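Putative glutaryl-CoA dehydrogenase (Thermus thermophilus, PDB 2EBA) belongs to the acyl-CoA dehydrogenase family of flavoproteins and binds flavin-adenine dinucleotide in a four-chain assembly. Local coordinates at residues D3-E8 and G297-W302. Residues are numbered along the deposited sequence; the frame is centred on the assembly and turned at random.
Sequences DFYALE and GLLLAW
L7 drops its forked end into the groove between L298 and L299, two neighbouring side chains of helix 281-309. One prong, CD2, fills the hollow between CB of L298, at 3.6 Å, and CG of L299, at 4.1 Å; the other, CD1, reaches on to CD2 of L299 at 3.5 Å. That is closer than usual, but chi2 of L7 is nearly eclipsed (-6°), so the exact methyl positions are doubtful. A branched leucine suits a groove with two walls. CD1 of L298 touches CD2 of L7 and lies 3.9 Å from OD1 of D3. That carboxylate serves the loop's own backbone: OD1 accepts N-H of L7 at 2.9 Å and OD2 accepts N-H of E8 at 2.8 Å, both on the syn side. Aspartate is short enough to tie itself in this way to the start of the 3-10 segment, where L7 sits. The Y5 ring brings CD2 obliquely to CD1 of L299, while its OH hydrogen-bonds the backbone O of Q317 in the second subunit. The N-terminal loop is thus laid over a long helix of the C-terminal all-helical domain of the acyl-CoA dehydrogenase fold, at a subunit interface where L299 meets L299 of the second subunit.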
loop_
_atom_site.group_PDB
_atom_site.type_symbol
_atom_site.label_atom_id
_atom_site.label_comp_id
_atom_site.label_asym_id
_atom_site.label_seq_id
_atom_site.Cartn_x
_atom_site.Cartn_y
_atom_site.Cartn_z
ATOM N N ASP A 3 -18.414 14.555 -11.054
ATOM C CA ASP A 3 -17.775 14.430 -12.352
ATOM C C ASP A 3 -16.629 15.421 -12.485
ATOM O O ASP A 3 -16.789 16.490 -13.063
ATOM C CB ASP A 3 -18.830 14.684 -13.424
ATOM C CG ASP A 3 -18.381 14.281 -14.796
ATOM O OD1 ASP A 3 -17.393 13.541 -14.913
ATOM O OD2 ASP A 3 -19.037 14.697 -15.768
ATOM N N PHE A 4 -15.464 15.047 -11.965
ATOM C CA PHE A 4 -14.298 15.913 -11.997
ATOM C C PHE A 4 -13.735 16.150 -13.398
ATOM O O PHE A 4 -13.187 17.216 -13.665
ATOM C CB PHE A 4 -13.206 15.343 -11.080
ATOM C CG PHE A 4 -12.025 16.259 -10.890
ATOM C CD1 PHE A 4 -12.198 17.577 -10.471
ATOM C CD2 PHE A 4 -10.733 15.799 -11.109
ATOM C CE1 PHE A 4 -11.105 18.416 -10.276
ATOM C CE2 PHE A 4 -9.636 16.637 -10.915
ATOM C CZ PHE A 4 -9.828 17.943 -10.499
ATOM N N TYR A 5 -13.863 15.173 -14.288
ATOM C CA TYR A 5 -13.341 15.302 -15.648
ATOM C C TYR A 5 -14.417 15.572 -16.688
ATOM O O TYR A 5 -14.208 15.353 -17.886
ATOM C CB TYR A 5 -12.540 14.045 -16.026
ATOM C CG TYR A 5 -11.052 14.114 -15.726
ATOM C CD1 TYR A 5 -10.553 14.919 -14.697
ATOM C CD2 TYR A 5 -10.140 13.353 -16.455
ATOM C CE1 TYR A 5 -9.177 14.966 -14.405
ATOM C CE2 TYR A 5 -8.760 13.390 -16.168
ATOM C CZ TYR A 5 -8.291 14.197 -15.142
ATOM O OH TYR A 5 -6.946 14.231 -14.846
ATOM N N ALA A 6 -15.565 16.056 -16.217
ATOM C CA ALA A 6 -16.713 16.395 -17.054
ATOM C C ALA A 6 -17.042 15.364 -18.127
ATOM O O ALA A 6 -17.226 15.720 -19.298
ATOM C CB ALA A 6 -16.508 17.766 -17.714
ATOM N N LEU A 7 -17.149 14.103 -17.716
ATOM C CA LEU A 7 -17.481 13.036 -18.633
ATOM C C LEU A 7 -18.941 13.156 -19.058
ATOM O O LEU A 7 -19.352 12.507 -20.019
ATOM C CB LEU A 7 -17.287 11.666 -17.978
ATOM C CG LEU A 7 -15.959 10.896 -18.054
ATOM C CD1 LEU A 7 -14.937 11.571 -18.972
ATOM C CD2 LEU A 7 -15.399 10.776 -16.658
ATOM N N GLU A 8 -19.736 13.969 -18.362
ATOM C CA GLU A 8 -21.118 14.081 -18.779
ATOM C C GLU A 8 -21.178 14.711 -20.149
ATOM O O GLU A 8 -22.166 14.551 -20.871
ATOM C CB GLU A 8 -21.903 14.873 -17.779
ATOM C CG GLU A 8 -22.146 14.016 -16.590
ATOM C CD GLU A 8 -22.843 14.753 -15.487
ATOM O OE1 GLU A 8 -22.192 15.580 -14.810
ATOM O OE2 GLU A 8 -24.055 14.520 -15.308
ATOM N N GLY A 297 -12.254 5.656 -12.352
ATOM C CA GLY A 297 -13.319 4.688 -12.504
ATOM C C GLY A 297 -14.363 5.048 -13.533
ATOM O O GLY A 297 -14.760 4.201 -14.309
ATOM N N LEU A 298 -14.825 6.292 -13.534
ATOM C CA LEU A 298 -15.824 6.717 -14.514
ATOM C C LEU A 298 -15.322 6.566 -15.939
ATOM O O LEU A 298 -16.069 6.147 -16.828
ATOM C CB LEU A 298 -16.228 8.171 -14.298
ATOM C CG LEU A 298 -17.326 8.461 -13.289
ATOM C CD1 LEU A 298 -17.777 9.889 -13.493
ATOM C CD2 LEU A 298 -18.510 7.520 -13.494
ATOM N N LEU A 299 -14.060 6.911 -16.157
ATOM C CA LEU A 299 -13.480 6.793 -17.479
ATOM C C LEU A 299 -13.456 5.344 -17.944
ATOM O O LEU A 299 -13.793 5.057 -19.086
ATOM C CB LEU A 299 -12.072 7.390 -17.492
ATOM C CG LEU A 299 -11.968 8.900 -17.755
ATOM C CD1 LEU A 299 -10.547 9.322 -17.539
ATOM C CD2 LEU A 299 -12.390 9.241 -19.180
ATOM N N LEU A 300 -13.059 4.429 -17.066
ATOM C CA LEU A 300 -13.027 3.012 -17.429
ATOM C C LEU A 300 -14.437 2.571 -17.820
ATOM O O LEU A 300 -14.637 1.946 -18.861
ATOM C CB LEU A 300 -12.543 2.138 -16.251
ATOM C CG LEU A 300 -11.076 2.173 -15.816
ATOM C CD1 LEU A 300 -10.829 1.127 -14.737
ATOM C CD2 LEU A 300 -10.176 1.905 -17.009
ATOM N N ALA A 301 -15.395 2.915 -16.960
ATOM C CA ALA A 301 -16.800 2.567 -17.123
ATOM C C ALA A 301 -17.370 3.135 -18.406
ATOM O O ALA A 301 -18.077 2.445 -19.140
ATOM C CB ALA A 301 -17.593 3.078 -15.933
ATOM N N TRP A 302 -17.073 4.400 -18.656
ATOM C CA TRP A 302 -17.535 5.067 -19.860
ATOM C C TRP A 302 -16.952 4.389 -21.096
ATOM O O TRP A 302 -17.676 4.071 -22.022
ATOM C CB TRP A 302 -17.115 6.539 -19.846
ATOM C CG TRP A 302 -17.189 7.187 -21.203
ATOM C CD1 TRP A 302 -18.304 7.670 -21.831
ATOM C CD2 TRP A 302 -16.122 7.286 -22.150
ATOM N NE1 TRP A 302 -17.997 8.052 -23.114
ATOM C CE2 TRP A 302 -16.665 7.825 -23.339
ATOM C CE3 TRP A 302 -14.758 6.966 -22.113
ATOM C CZ2 TRP A 302 -15.891 8.048 -24.483
ATOM C CZ3 TRP A 302 -13.986 7.189 -23.255
ATOM C CH2 TRP A 302 -14.557 7.723 -24.421
#